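MccF (Escherichia coli, PDB 4IIY) probably hydrolyses an amide bond of microcin C7-type compounds as an S66-family serine peptidase, giving self-immunity to that antibiotic. Local coordinates at residues S272-S284 / F306-L319. The protein carries 1 engineered substitution. Sequence-based numbering, arbitrary orientation. Where two conformers were deposited one is given.
Sequences SRKSIATVERLFS and FDCAGSKRRPYEVL. With 1EI (5'-O-(L-alpha-glutamylsulfamoyl)inosine), chain K.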
loop_
_atom_site.group_PDB
_atom_site.type_symbol
_atom_site.label_atom_id
_atom_site.label_comp_id
_atom_site.label_asym_id
_atom_site.label_seq_id
_atom_site.Cartn_x
_atom_site.Cartn_y
_atom_site.Cartn_z
ATOM N N SER B 272 -10.813 3.350 -3.870
ATOM C CA SER B 272 -11.900 3.920 -3.088
ATOM C C SER B 272 -11.399 4.827 -1.974
ATOM O O SER B 272 -10.508 4.456 -1.218
ATOM C CB SER B 272 -12.728 2.788 -2.467
ATOM O OG SER B 272 -13.531 3.258 -1.384
ATOM N N ARG B 273 -12.001 6.011 -1.881
ATOM C CA ARG B 273 -11.801 6.930 -0.764
ATOM C C ARG B 273 -10.340 7.280 -0.539
ATOM O O ARG B 273 -9.906 7.466 0.604
ATOM C CB ARG B 273 -12.431 6.374 0.520
ATOM C CG ARG B 273 -13.935 6.151 0.409
ATOM C CD ARG B 273 -14.488 5.510 1.673
ATOM N NE ARG B 273 -15.052 6.520 2.563
ATOM C CZ ARG B 273 -16.309 6.530 2.996
ATOM N NH1 ARG B 273 -17.156 5.567 2.643
ATOM N NH2 ARG B 273 -16.719 7.506 3.793
ATOM N N LYS B 274 -9.580 7.391 -1.622
ATOM C CA LYS B 274 -8.182 7.764 -1.486
ATOM C C LYS B 274 -7.937 9.238 -1.715
ATOM O O LYS B 274 -8.680 9.919 -2.432
ATOM C CB LYS B 274 -7.302 6.986 -2.469
ATOM C CG LYS B 274 -7.391 5.487 -2.336
ATOM C CD LYS B 274 -7.119 5.018 -0.915
ATOM C CE LYS B 274 -7.101 3.500 -0.851
ATOM N NZ LYS B 274 -7.109 3.018 0.542
ATOM N N SER B 275 -6.863 9.716 -1.101
ATOM C CA SER B 275 -6.325 11.021 -1.428
ATOM C C SER B 275 -5.608 10.973 -2.774
ATOM O O SER B 275 -5.091 9.927 -3.201
ATOM C CB SER B 275 -5.325 11.446 -0.359
ATOM O OG SER B 275 -4.165 10.637 -0.432
ATOM N N ILE B 276 -5.573 12.113 -3.436
ATOM C CA ILE B 276 -4.801 12.277 -4.647
ATOM C C ILE B 276 -3.334 11.907 -4.396
ATOM O O ILE B 276 -2.681 11.350 -5.279
ATOM C CB ILE B 276 -4.990 13.711 -5.207
ATOM C CG1 ILE B 276 -4.234 13.894 -6.520
ATOM C CG2 ILE B 276 -4.591 14.769 -4.175
ATOM C CD1 ILE B 276 -4.701 15.102 -7.315
ATOM N N ALA B 277 -2.822 12.179 -3.196
ATOM C CA ALA B 277 -1.452 11.778 -2.861
ATOM C C ALA B 277 -1.257 10.271 -3.003
ATOM O O ALA B 277 -0.263 9.814 -3.580
ATOM C CB ALA B 277 -1.085 12.238 -1.463
ATOM N N THR B 278 -2.201 9.498 -2.476
ATOM C CA THR B 278 -2.123 8.041 -2.555
ATOM C C THR B 278 -2.298 7.566 -3.995
ATOM O O THR B 278 -1.608 6.639 -4.440
ATOM C CB THR B 278 -3.187 7.381 -1.655
ATOM O OG1 THR B 278 -2.883 7.677 -0.289
ATOM C CG2 THR B 278 -3.192 5.872 -1.834
ATOM N N VAL B 279 -3.217 8.182 -4.728
ATOM C CA VAL B 279 -3.409 7.813 -6.124
ATOM C C VAL B 279 -2.143 8.043 -6.960
ATOM O O VAL B 279 -1.766 7.181 -7.758
ATOM C CB VAL B 279 -4.661 8.501 -6.711
ATOM C CG1 VAL B 279 -4.704 8.387 -8.217
ATOM C CG2 VAL B 279 -5.924 7.905 -6.088
ATOM N N GLU B 280 -1.456 9.165 -6.759
ATOM C CA GLU B 280 -0.188 9.374 -7.449
ATOM C C GLU B 280 0.812 8.267 -7.104
ATOM O O GLU B 280 1.499 7.731 -7.977
ATOM C CB GLU B 280 0.412 10.753 -7.140
ATOM C CG GLU B 280 1.722 10.967 -7.913
ATOM C CD GLU B 280 2.479 12.243 -7.569
ATOM O OE1 GLU B 280 1.847 13.292 -7.311
ATOM O OE2 GLU B 280 3.735 12.192 -7.563
ATOM N N ARG B 281 0.898 7.916 -5.825
ATOM C CA ARG B 281 1.827 6.878 -5.387
ATOM C C ARG B 281 1.558 5.542 -6.083
ATOM O O ARG B 281 2.482 4.865 -6.543
ATOM C CB ARG B 281 1.731 6.703 -3.871
ATOM C CG ARG B 281 2.765 5.785 -3.284
ATOM C CD ARG B 281 2.673 5.801 -1.752
ATOM N NE ARG B 281 1.658 4.873 -1.262
ATOM C CZ ARG B 281 1.849 3.563 -1.200
ATOM N NH1 ARG B 281 3.010 3.059 -1.590
ATOM N NH2 ARG B 281 0.891 2.761 -0.750
ATOM N N LEU B 282 0.286 5.157 -6.153
ATOM C CA LEU B 282 -0.076 3.873 -6.749
ATOM C C LEU B 282 0.137 3.866 -8.263
ATOM O O LEU B 282 0.592 2.866 -8.821
ATOM C CB LEU B 282 -1.520 3.505 -6.396
ATOM C CG LEU B 282 -1.773 3.237 -4.914
ATOM C CD1 LEU B 282 -3.274 3.181 -4.643
ATOM C CD2 LEU B 282 -1.106 1.948 -4.449
ATOM N N PHE B 283 -0.171 4.975 -8.933
ATOM C CA PHE B 283 0.080 5.055 -10.368
ATOM C C PHE B 283 1.592 5.006 -10.633
ATOM O O PHE B 283 2.045 4.334 -11.569
ATOM C CB PHE B 283 -0.507 6.339 -10.969
ATOM C CG PHE B 283 -2.020 6.364 -11.088
ATOM C CD1 PHE B 283 -2.785 5.213 -11.000
ATOM C CD2 PHE B 283 -2.663 7.574 -11.315
ATOM C CE1 PHE B 283 -4.178 5.279 -11.130
ATOM C CE2 PHE B 283 -4.033 7.652 -11.459
ATOM C CZ PHE B 283 -4.793 6.503 -11.375
ATOM N N SER B 284 2.386 5.707 -9.824
ATOM C CA SER B 284 3.838 5.636 -9.992
ATOM C C SER B 284 4.394 4.233 -9.714
ATOM O O SER B 284 5.321 3.806 -10.390
ATOM C CB SER B 284 4.560 6.708 -9.176
ATOM O OG SER B 284 4.489 7.952 -9.873
ATOM N N PHE B 306 -13.286 10.304 -4.140
ATOM C CA PHE B 306 -11.899 10.715 -4.320
ATOM C C PHE B 306 -11.662 12.068 -3.643
ATOM O O PHE B 306 -12.476 12.982 -3.767
ATOM C CB PHE B 306 -11.609 10.823 -5.817
ATOM C CG PHE B 306 -10.214 11.258 -6.153
ATOM C CD1 PHE B 306 -9.116 10.511 -5.756
ATOM C CD2 PHE B 306 -10.003 12.399 -6.910
ATOM C CE1 PHE B 306 -7.825 10.916 -6.090
ATOM C CE2 PHE B 306 -8.714 12.797 -7.249
ATOM C CZ PHE B 306 -7.630 12.050 -6.842
ATOM N N ASP B 307 -10.542 12.196 -2.940
ATOM C CA ASP B 307 -10.201 13.441 -2.253
ATOM C C ASP B 307 -9.066 14.131 -3.010
ATOM O O ASP B 307 -7.905 13.728 -2.911
ATOM C CB ASP B 307 -9.809 13.136 -0.806
ATOM C CG ASP B 307 -9.161 14.314 -0.103
ATOM O OD1 ASP B 307 -9.290 15.453 -0.580
ATOM O OD2 ASP B 307 -8.516 14.088 0.945
ATOM N N CYS B 308 -9.400 15.172 -3.765
ATOM C CA CYS B 308 -8.421 15.834 -4.628
ATOM C C CYS B 308 -7.617 16.912 -3.904
ATOM O O CYS B 308 -6.841 17.636 -4.528
ATOM C CB CYS B 308 -9.112 16.427 -5.862
ATOM S SG CYS B 308 -10.275 17.762 -5.496
ATOM N N ALA B 309 -7.810 17.019 -2.593
ATOM C CA ALA B 309 -7.027 17.946 -1.769
ATOM C C ALA B 309 -7.145 19.405 -2.220
ATOM O O ALA B 309 -6.203 20.188 -2.063
ATOM C CB ALA B 309 -5.556 17.511 -1.710
ATOM N N GLY B 310 -8.299 19.768 -2.767
ATOM C CA GLY B 310 -8.532 21.133 -3.213
ATOM C C GLY B 310 -7.986 21.468 -4.592
ATOM O O GLY B 310 -8.197 22.575 -5.093
ATOM N N SER B 311 -7.301 20.517 -5.225
ATOM C CA SER B 311 -6.663 20.751 -6.521
ATOM C C SER B 311 -7.643 20.724 -7.689
ATOM O O SER B 311 -7.324 21.191 -8.787
ATOM C CB SER B 311 -5.596 19.694 -6.785
ATOM O OG SER B 311 -6.196 18.439 -7.078
ATOM N N LYS B 312 -8.812 20.138 -7.454
ATOM C CA LYS B 312 -9.825 19.927 -8.490
ATOM C C LYS B 312 -9.391 18.959 -9.588
ATOM O O LYS B 312 -10.071 18.821 -10.602
ATOM C CB LYS B 312 -10.297 21.261 -9.080
ATOM C CG LYS B 312 -11.019 22.129 -8.057
ATOM C CD LYS B 312 -11.600 23.388 -8.677
ATOM C CE LYS B 312 -12.303 24.234 -7.623
ATOM N NZ LYS B 312 -12.617 25.601 -8.125
ATOM N N ARG B 313 -8.276 18.269 -9.378
ATOM C CA ARG B 313 -7.794 17.294 -10.350
ATOM C C ARG B 313 -8.491 15.958 -10.175
ATOM O O ARG B 313 -8.821 15.562 -9.053
ATOM C CB ARG B 313 -6.289 17.102 -10.194
ATOM C CG ARG B 313 -5.502 18.351 -10.510
ATOM C CD ARG B 313 -4.037 18.235 -10.138
ATOM N NE ARG B 313 -3.438 19.565 -10.169
ATOM C CZ ARG B 313 -2.321 19.916 -9.543
ATOM N NH1 ARG B 313 -1.633 19.019 -8.843
ATOM N NH2 ARG B 313 -1.885 21.164 -9.634
ATOM N N ARG B 314 -8.725 15.264 -11.282
ATOM C CA ARG B 314 -9.265 13.912 -11.213
ATOM C C ARG B 314 -8.166 12.888 -11.452
ATOM O O ARG B 314 -7.084 13.225 -11.940
ATOM C CB ARG B 314 -10.411 13.719 -12.206
ATOM C CG ARG B 314 -10.053 13.931 -13.654
ATOM C CD ARG B 314 -11.305 13.862 -14.531
ATOM N NE ARG B 314 -11.101 14.178 -15.949
ATOM C CZ ARG B 314 -9.948 14.532 -16.515
ATOM N NH1 ARG B 314 -8.836 14.628 -15.803
ATOM N NH2 ARG B 314 -9.909 14.794 -17.817
ATOM N N PRO B 315 -8.438 11.626 -11.117
ATOM C CA PRO B 315 -7.387 10.615 -11.256
ATOM C C PRO B 315 -6.775 10.527 -12.663
ATOM O O PRO B 315 -5.573 10.291 -12.787
ATOM C CB PRO B 315 -8.105 9.323 -10.864
ATOM C CG PRO B 315 -9.116 9.788 -9.856
ATOM C CD PRO B 315 -9.617 11.095 -10.407
ATOM N N TYR B 316 -7.569 10.717 -13.713
ATOM C CA TYR B 316 -7.013 10.619 -15.060
ATOM C C TYR B 316 -5.924 11.659 -15.309
ATOM O O TYR B 316 -4.949 11.388 -16.003
ATOM C CB TYR B 316 -8.122 10.757 -16.103
ATOM C CG TYR B 316 -7.616 10.737 -17.528
ATOM C CD1 TYR B 316 -7.101 9.578 -18.086
ATOM C CD2 TYR B 316 -7.658 11.878 -18.314
ATOM C CE1 TYR B 316 -6.632 9.554 -19.394
ATOM C CE2 TYR B 316 -7.199 11.863 -19.624
ATOM C CZ TYR B 316 -6.684 10.703 -20.153
ATOM O OH TYR B 316 -6.228 10.695 -21.456
ATOM N N GLU B 317 -6.085 12.846 -14.735
ATOM C CA GLU B 317 -5.063 13.875 -14.888
ATOM C C GLU B 317 -3.746 13.468 -14.213
ATOM O O GLU B 317 -2.660 13.728 -14.741
ATOM C CB GLU B 317 -5.563 15.222 -14.358
ATOM C CG GLU B 317 -4.559 16.353 -14.525
ATOM C CD GLU B 317 -5.115 17.707 -14.120
ATOM O OE1 GLU B 317 -6.348 17.825 -13.940
ATOM O OE2 GLU B 317 -4.309 18.657 -13.979
ATOM N N VAL B 318 -3.844 12.842 -13.040
ATOM C CA VAL B 318 -2.659 12.342 -12.341
ATOM C C VAL B 318 -1.994 11.231 -13.162
ATOM O O VAL B 318 -0.783 11.214 -13.349
ATOM C CB VAL B 318 -3.005 11.836 -10.917
ATOM C CG1 VAL B 318 -1.748 11.380 -10.190
ATOM C CG2 VAL B 318 -3.714 12.933 -10.122
ATOM N N LEU B 319 -2.800 10.309 -13.674
ATOM C CA LEU B 319 -2.281 9.250 -14.528
ATOM C C LEU B 319 -1.527 9.834 -15.717
ATOM O O LEU B 319 -0.449 9.366 -16.078
ATOM C CB LEU B 319 -3.420 8.354 -15.014
ATOM C CG LEU B 319 -3.027 7.212 -15.949
ATOM C CD1 LEU B 319 -2.093 6.230 -15.264
ATOM C CD2 LEU B 319 -4.276 6.503 -16.445
HETATM O O6 1EI K . -20.020 2.720 7.833
HETATM C C6 1EI K . -20.081 2.805 6.587
HETATM N N1 1EI K . -20.782 3.786 5.984
HETATM C C2 1EI K . -20.861 3.888 4.646
HETATM N N3 1EI K . -20.258 3.029 3.806
HETATM C C5 1EI K . -19.389 1.822 5.734
HETATM C C4 1EI K . -19.527 2.003 4.291
HETATM N N7 1EI K . -18.621 0.728 5.915
HETATM C C8 1EI K . -18.292 0.250 4.692
HETATM N N9 1EI K . -18.834 1.017 3.734
HETATM C "C1'" 1EI K . -18.696 0.827 2.280
HETATM O "O4'" 1EI K . -18.561 -0.544 1.934
HETATM C "C2'" 1EI K . -17.413 1.495 1.831
HETATM O "O2'" 1EI K . -17.673 2.846 1.450
HETATM C "C3'" 1EI K . -16.976 0.648 0.657
HETATM O "O3'" 1EI K . -17.301 1.317 -0.560
HETATM C "C4'" 1EI K . -17.795 -0.628 0.735
HETATM C "C5'" 1EI K . -16.914 -1.870 0.738
HETATM O "O5'" 1EI K . -16.065 -1.890 1.890
HETATM S SBF 1EI K . -14.856 -2.835 1.890
HETATM O OAE 1EI K . -14.598 -3.253 3.251
HETATM O OAF 1EI K . -15.207 -3.940 1.039
HETATM N NAQ 1EI K . -13.679 -2.034 1.283
HETATM C C 1EI K . -12.456 -2.509 0.967
HETATM O O 1EI K . -12.049 -3.659 1.082
HETATM C CA 1EI K . -11.502 -1.516 0.367
HETATM N N 1EI K . -12.075 -0.182 0.370
HETATM C CB 1EI K . -10.175 -1.556 1.118
HETATM C CG 1EI K . -8.997 -1.363 0.167
HETATM C CD 1EI K . -8.805 0.103 -0.150
HETATM O OE1 1EI K . -9.747 0.895 0.056
HETATM O OE2 1EI K . -7.705 0.461 -0.607
#
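A single beta bridge, Ser275 with Asp307, ties the loop entering helix 276-284 to the loop ahead of helix 315-319. Asp307 N donates nearly straight to Lys274 O (3.0 Å, 171° at the hydrogen), and Asp307 O takes the first amide of the helix, Ile276 N, at 2.9 Å. Ser275 holds the N-cap position. Next to the bridge, Phe306 places its ring, with CG anti to the backbone N (chi1 179°), against the first turn of the helix: CZ meets Ile276 CB at 3.5 Å, CE1 meets Val279 CG2, and Pro315 CG sits over the centre of one ring face. Ile276 CD1 lodges among Ser311 OG, Arg313 CB and Val318 CG2. These helices follow successive parallel strands, 266-270 and 297-301, of the LD-carboxypeptidase C-terminal domain, and cross at -41°. Along them Val318 CG1 lies against Glu280 CA, while Leu319 CD1 makes a CH-pi contact over a face of Phe283, 4.2 Å from its centroid; Pro315 O faces that ring's edge. Within the type I' turn Cys308-Ser311, Ser311 OG donates to Cys308 O in the carbonyl plane (2.8 Å) and accepts from Arg313 N, an ST turn. With an alanine in place of Ser311 both hydroxyl bonds go, which would probably leave Arg313 N without this acceptor and the loop less firmly fixed beside Ile276 CD1. The Glu280 carboxylate is held by Ser124, Arg90 and Arg97 of the second subunit, Arg313 by Asp87 of that subunit. From the bridge loop, Lys274 NZ donates to the bound ligand's glutamyl side-chain carboxylate, and Arg273 NH1 bonds weakly to ribose O2'.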